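Local atomic coordinates of D-glyceraldehyde dehydrogenase (NADP(+)) (Thermoplasma acidophilum, PDB entry 5IZD), a protein that catalyses the NADP-dependent oxidation of D-glyceraldehyde to glycerate in the non-phosphorylated Entner-Doudoroff pathway, working as a homotetramer. Residues 235-238 / 239-242; 224-227 / 228-231; 185-188 / 189-192. All coordinates share one frame; numbering follows the deposited sequence.

Contact 1 (235-238 / 239-242); sequences QKAS and ANMA
N240 holds CG between its backbone N and carbonyl carbon (chi1 52°), and this turns OD1 back toward the A237 backbone. OD1 then takes the backbone N-H of A242, N240 OD1 to A242 N 2.9 Å, at 154°. The donor lies above the plane of the amide, not within it. This is an Asx turn. It sits in the turn between helix 227-236 and strand 243-247. M241 takes left-handed helical angles inside it.

The backbone bonds are of unequal quality. A239 N reaches K236 O at 3.1 Å in a nearly straight bond. A237 O receives two weak bonds, from M241 N at 2.9 Å and from N240 N at 3.3 Å. A237 CB also faces A242 CB at 4.4 Å, and both methyls rest on I221 of strand 220-224.

S238 OG turns back to Q235 O, 2.8 Å away, and approaches nearly end-on to that carbonyl. S238 N shares the same acceptor. The hydroxyl also accepts from Q235 NE2 of the second subunit, and the reverse pair forms as well.

N240 ND2 bonds to V213 O and H215 O. Both ends of this buried amide are therefore satisfied by backbone groups. N240 OD1 and A237 O are both acceptors, yet they stand only 3.0 Å apart. Their mutual repulsion is probably offset by the N-H groups that each receives.

Contact 2 (224-227 / 228-231); sequences TGST and ATGQ. With NAP (NADP nicotinamide-adenine-dinucleotide phosphate), chain I.
S226 O accepts the backbone N-H of G230 at 3.1 Å, almost straight at 172°. One residue on, T227 O takes Q231 N at 2.9 Å. These are the first helical bonds of helix 227-236. A weak bond from T229 N to S226 O adds to them. Before the helix, G225 has no side chain, and its CA lies 3.4 Å from O2A of the NADP phosphate.

S226 is the N-cap. Its OG accepts weakly from T229 N, and it also lies 3.0 Å from T229 OG1. The S226 backbone N gives a straight bond to NAP O2A, 2.7 Å long. Strand 220-224, this turn and helix 227-236 belong to the nucleotide-binding domain of an aldehyde dehydrogenase. The start of the helix lies at the pyrophosphate, where the helix dipole would probably stabilise the negative charge. K172 and D210, elsewhere in the chain, also bond to the cofactor.

T229 spans two parts of the NADP. Its OG1, beside its own backbone N (chi1 -57°), is 3.1 Å from NAP O1A. The hydroxyl has one proton, and S226 OG and O1A are both within its reach. Its CG2 lies over the face of the adenine, 3.6 Å from NAP C5A. With an alanine here, S226 OG and the phosphate would probably lose their shared hydroxyl partner, and a gap would probably open against the adenine face.

Q231 crosses T227 at an angle, and its CG lies 3.3 Å from T227 O. The Q231 amide runs on past T227 CG2, and its NE2 bonds to S238 O of the second subunit.

Contact 3 (185-188 / 189-192); sequences VRKF and VEAG
V185 and V189 lie one turn apart on helix 178-190 and touch through their methyls. This is the helix of a beta-alpha-beta unit between strands 168-172 and 198-200. G192, with positive phi, forms a Schellman motif at the C-terminal end of the helix. V185 O accepts V189 N in a straight bond of 2.9 Å. The side chains meet at V185 CG1 and V189 CG2, 4.4 Å apart.

R186 comes next. Its O accepts E190 N at 2.8 Å, nearly in line with the carbonyl. Its CG points anti to the backbone N (chi1 -176°), which takes its methylenes across the E190 side chain, R186 CG 3.5 Å from E190 OE1. The charged ends stay apart, and the guanidinium plane is turned well away from that of the carboxylate.

The K187 chain bends twice (chi2 -77°, chi4 -76°), which brings NZ back to E190. K187 NZ forms a salt bridge with E190 OE2, three residues on, at 3.0 Å. It reaches the oxygen from the syn side, a little out of the carboxylate plane. The carboxylate of E190 is thus met on one oxygen by a charge and on the other by the methylenes of R186. R186 and K187 also make cation-pi contacts, with W11 and W183 respectively.

V185 and F188 pack on L198 of strand 198-200, V185 also on F200, and F188 on A71 of helix 39-77. F188 O receives a weak bond from A191 N. That same N makes a better one to K187 O at 2.9 Å. In the Schellman turn, G192 N bonds to V189 O at 3.0 Å.

In the fold
Contacts 1 and 2 share helix 227-236, one at each end, with centres about 15 Å apart. Contact 3 lies on helix 178-190, its centre about 29 and 31 Å from those of contacts 2 and 1. Contact 1 is mostly buried, partly by the second subunit, and its chemistry is that of amides and hydroxyls meeting backbone groups. Contact 2 is partly buried and faces the NADP phosphate, so backbone N-H and hydroxyl groups meet an anion there. It also reaches the second subunit. Contact 3 is touched by no other chain. It is partly buried, with V185, K187, F188 and A191 buried and E190 and G192 exposed. It has an apolar side against strand 198-200 and a charged side with a salt bridge.

Contact 1 (235-238 / 239-242)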
# COMPACT_ATOMS: atom_id res chain seq x y z
N GLN A 235 -22.76 -22.72 -2.29
CA GLN A 235 -23.70 -23.19 -3.33
C GLN A 235 -24.93 -22.27 -3.48
O GLN A 235 -25.29 -21.90 -4.60
CB GLN A 235 -24.19 -24.59 -3.01
CG GLN A 235 -23.12 -25.66 -3.16
CD GLN A 235 -23.50 -26.89 -2.34
OE1 GLN A 235 -24.60 -26.97 -1.82
NE2 GLN A 235 -22.56 -27.83 -2.18
N LYS A 236 -25.56 -21.89 -2.34
CA LYS A 236 -26.74 -21.02 -2.34
C LYS A 236 -26.45 -19.61 -2.83
O LYS A 236 -27.27 -19.05 -3.58
CB LYS A 236 -27.42 -20.96 -0.97
CG LYS A 236 -27.91 -22.28 -0.45
CD LYS A 236 -28.78 -23.00 -1.45
CE LYS A 236 -29.48 -24.17 -0.78
NZ LYS A 236 -30.10 -25.01 -1.84
N ALA A 237 -25.33 -19.03 -2.40
CA ALA A 237 -24.94 -17.70 -2.84
C ALA A 237 -24.54 -17.62 -4.32
O ALA A 237 -24.24 -16.51 -4.83
CB ALA A 237 -23.79 -17.17 -2.00
N SER A 238 -24.51 -18.75 -5.02
CA SER A 238 -24.42 -18.71 -6.48
C SER A 238 -25.62 -17.92 -7.06
O SER A 238 -25.48 -17.32 -8.09
CB SER A 238 -24.27 -20.11 -7.07
OG SER A 238 -25.49 -20.81 -7.17
N ALA A 239 -26.77 -17.90 -6.37
CA ALA A 239 -27.93 -17.11 -6.82
C ALA A 239 -27.73 -15.59 -6.89
O ALA A 239 -28.36 -14.95 -7.66
CB ALA A 239 -29.14 -17.42 -5.97
N ASN A 240 -26.93 -15.00 -6.03
CA ASN A 240 -26.78 -13.55 -6.00
C ASN A 240 -25.34 -13.10 -6.20
O ASN A 240 -25.09 -11.92 -6.16
CB ASN A 240 -27.34 -12.99 -4.67
CG ASN A 240 -26.76 -13.69 -3.43
OD1 ASN A 240 -25.69 -14.30 -3.51
ND2 ASN A 240 -27.48 -13.62 -2.30
N MET A 241 -24.42 -14.04 -6.37
CA MET A 241 -23.00 -13.74 -6.45
C MET A 241 -22.50 -12.90 -5.28
O MET A 241 -21.58 -12.11 -5.44
CB MET A 241 -22.65 -13.07 -7.81
CG MET A 241 -22.65 -14.05 -8.94
SD MET A 241 -21.14 -15.05 -8.90
CE MET A 241 -21.81 -16.52 -9.66
N ALA A 242 -23.05 -13.13 -4.10
CA ALA A 242 -22.54 -12.44 -2.94
C ALA A 242 -21.03 -12.68 -2.79
O ALA A 242 -20.53 -13.76 -3.12
CB ALA A 242 -23.29 -12.83 -1.67

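Contact 2 (224-227 / 228-231)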
# COMPACT_ATOMS: atom_id res chain seq x y z
N THR A 224 -18.61 -17.82 9.91
CA THR A 224 -17.62 -18.69 10.51
C THR A 224 -18.38 -19.89 11.05
O THR A 224 -19.47 -19.71 11.57
CB THR A 224 -16.79 -17.95 11.57
OG1 THR A 224 -16.03 -16.90 10.96
CG2 THR A 224 -15.84 -18.88 12.33
N GLY A 225 -17.85 -21.09 10.87
CA GLY A 225 -18.45 -22.35 11.33
C GLY A 225 -17.91 -23.59 10.65
O GLY A 225 -16.71 -23.63 10.27
N SER A 226 -18.78 -24.55 10.42
CA SER A 226 -18.33 -25.86 9.96
C SER A 226 -18.15 -25.88 8.45
O SER A 226 -18.72 -25.12 7.70
CB SER A 226 -19.34 -26.96 10.33
OG SER A 226 -20.49 -26.77 9.50
N THR A 227 -17.41 -26.87 8.00
CA THR A 227 -17.07 -26.98 6.59
C THR A 227 -18.36 -27.18 5.75
O THR A 227 -18.51 -26.52 4.71
CB THR A 227 -16.13 -28.15 6.34
OG1 THR A 227 -15.07 -28.10 7.28
CG2 THR A 227 -15.56 -28.08 4.91
N ALA A 228 -19.24 -28.08 6.19
CA ALA A 228 -20.44 -28.43 5.44
C ALA A 228 -21.36 -27.18 5.19
O ALA A 228 -22.02 -27.06 4.14
CB ALA A 228 -21.25 -29.53 6.15
N THR A 229 -21.40 -26.27 6.17
CA THR A 229 -22.31 -25.13 6.16
C THR A 229 -21.70 -24.12 5.24
O THR A 229 -22.42 -23.49 4.47
CB THR A 229 -22.51 -24.53 7.54
OG1 THR A 229 -23.00 -25.54 8.40
CG2 THR A 229 -23.53 -23.36 7.52
N GLY A 230 -20.39 -23.97 5.29
CA GLY A 230 -19.67 -23.17 4.32
C GLY A 230 -19.89 -23.58 2.89
O GLY A 230 -20.06 -22.70 2.00
N GLN A 231 -19.79 -24.88 2.64
CA GLN A 231 -20.01 -25.42 1.28
C GLN A 231 -21.44 -25.14 0.82
O GLN A 231 -21.67 -24.73 -0.30
CB GLN A 231 -19.72 -26.89 1.20
CG GLN A 231 -18.28 -27.28 1.49
CD GLN A 231 -18.08 -28.76 1.51
OE1 GLN A 231 -18.50 -29.44 2.44
NE2 GLN A 231 -17.47 -29.27 0.49
PA NAP I . -22.45 -24.25 11.78
O1A NAP I . -23.60 -25.16 11.46
O2A NAP I . -21.39 -24.05 10.73
O5B NAP I . -23.06 -22.81 12.25
C5B NAP I . -22.46 -21.53 11.96
C4B NAP I . -23.55 -20.48 11.66
O4B NAP I . -24.19 -20.79 10.40
C3B NAP I . -24.69 -20.49 12.70
O3B NAP I . -25.22 -19.14 12.84
C2B NAP I . -25.71 -21.39 12.06
O2B NAP I . -27.02 -21.26 12.62
C1B NAP I . -25.62 -20.96 10.62
N9A NAP I . -26.18 -21.91 9.64
C8A NAP I . -26.41 -23.24 9.78
N7A NAP I . -26.94 -23.76 8.69
C5A NAP I . -27.01 -22.69 7.80
C6A NAP I . -27.47 -22.59 6.48
N6A NAP I . -27.94 -23.64 5.79
N1A NAP I . -27.41 -21.39 5.87
C2A NAP I . -26.96 -20.33 6.57
N3A NAP I . -26.52 -20.33 7.83
C4A NAP I . -26.57 -21.57 8.38
O3 NAP I . -21.77 -24.82 13.10
PN NAP I . -22.15 -26.10 14.01
O1N NAP I . -23.51 -25.90 14.65
O2N NAP I . -21.05 -26.33 15.02
O5D NAP I . -22.21 -27.28 13.01
P2B NAP I . -27.58 -22.47 13.61
O1X NAP I . -29.03 -22.08 13.96
O2X NAP I . -26.77 -22.48 14.82
O3X NAP I . -27.57 -23.77 12.88

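Contact 3 (185-188 / 189-192)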
# COMPACT_ATOMS: atom_id res chain seq x y z
N VAL A 185 -25.45 -6.45 20.34
CA VAL A 185 -26.34 -5.70 19.47
C VAL A 185 -27.01 -4.55 20.22
O VAL A 185 -27.09 -3.43 19.70
CB VAL A 185 -27.41 -6.63 18.81
CG1 VAL A 185 -28.52 -5.82 18.14
CG2 VAL A 185 -26.73 -7.54 17.77
N ARG A 186 -27.50 -4.85 21.42
CA ARG A 186 -28.18 -3.85 22.26
C ARG A 186 -27.17 -2.73 22.59
O ARG A 186 -27.53 -1.57 22.50
CB ARG A 186 -28.80 -4.49 23.51
CG ARG A 186 -29.63 -3.56 24.43
CD ARG A 186 -30.37 -4.33 25.51
NE ARG A 186 -31.46 -5.18 24.97
CZ ARG A 186 -32.72 -4.78 24.69
NH1 ARG A 186 -33.14 -3.53 24.90
NH2 ARG A 186 -33.60 -5.68 24.20
N LYS A 187 -25.90 -3.07 22.87
CA LYS A 187 -24.90 -2.02 23.11
C LYS A 187 -24.68 -1.11 21.89
O LYS A 187 -24.58 0.09 22.04
CB LYS A 187 -23.59 -2.60 23.66
CG LYS A 187 -23.74 -3.19 25.07
CD LYS A 187 -23.79 -2.10 26.13
CE LYS A 187 -24.24 -2.67 27.47
NZ LYS A 187 -25.72 -2.91 27.46
N PHE A 188 -24.65 -1.68 20.70
CA PHE A 188 -24.58 -0.89 19.47
C PHE A 188 -25.81 0.01 19.30
O PHE A 188 -25.68 1.23 18.93
CB PHE A 188 -24.37 -1.80 18.26
CG PHE A 188 -22.96 -2.10 18.00
CD1 PHE A 188 -22.34 -3.12 18.67
CD2 PHE A 188 -22.21 -1.30 17.15
CE1 PHE A 188 -21.01 -3.43 18.44
CE2 PHE A 188 -20.87 -1.59 16.93
CZ PHE A 188 -20.27 -2.66 17.58
N VAL A 189 -26.99 -0.56 19.56
CA VAL A 189 -28.23 0.22 19.62
C VAL A 189 -28.14 1.39 20.63
O VAL A 189 -28.34 2.57 20.25
CB VAL A 189 -29.50 -0.63 19.88
CG1 VAL A 189 -30.75 0.25 19.96
CG2 VAL A 189 -29.69 -1.60 18.73
N GLU A 190 -27.77 1.11 21.87
CA GLU A 190 -27.63 2.18 22.86
C GLU A 190 -26.55 3.21 22.49
O GLU A 190 -26.64 4.34 22.92
CB GLU A 190 -27.39 1.59 24.25
CG GLU A 190 -28.56 0.75 24.77
CD GLU A 190 -28.21 -0.22 25.91
OE1 GLU A 190 -29.18 -0.78 26.50
OE2 GLU A 190 -26.99 -0.43 26.22
N ALA A 191 -25.55 2.85 21.68
CA ALA A 191 -24.52 3.78 21.24
C ALA A 191 -24.99 4.72 20.12
O ALA A 191 -24.22 5.63 19.72
CB ALA A 191 -23.27 3.03 20.81
N GLY A 192 -26.20 4.49 19.57
CA GLY A 192 -26.76 5.34 18.49
C GLY A 192 -26.73 4.83 17.05
O GLY A 192 -26.93 5.63 16.13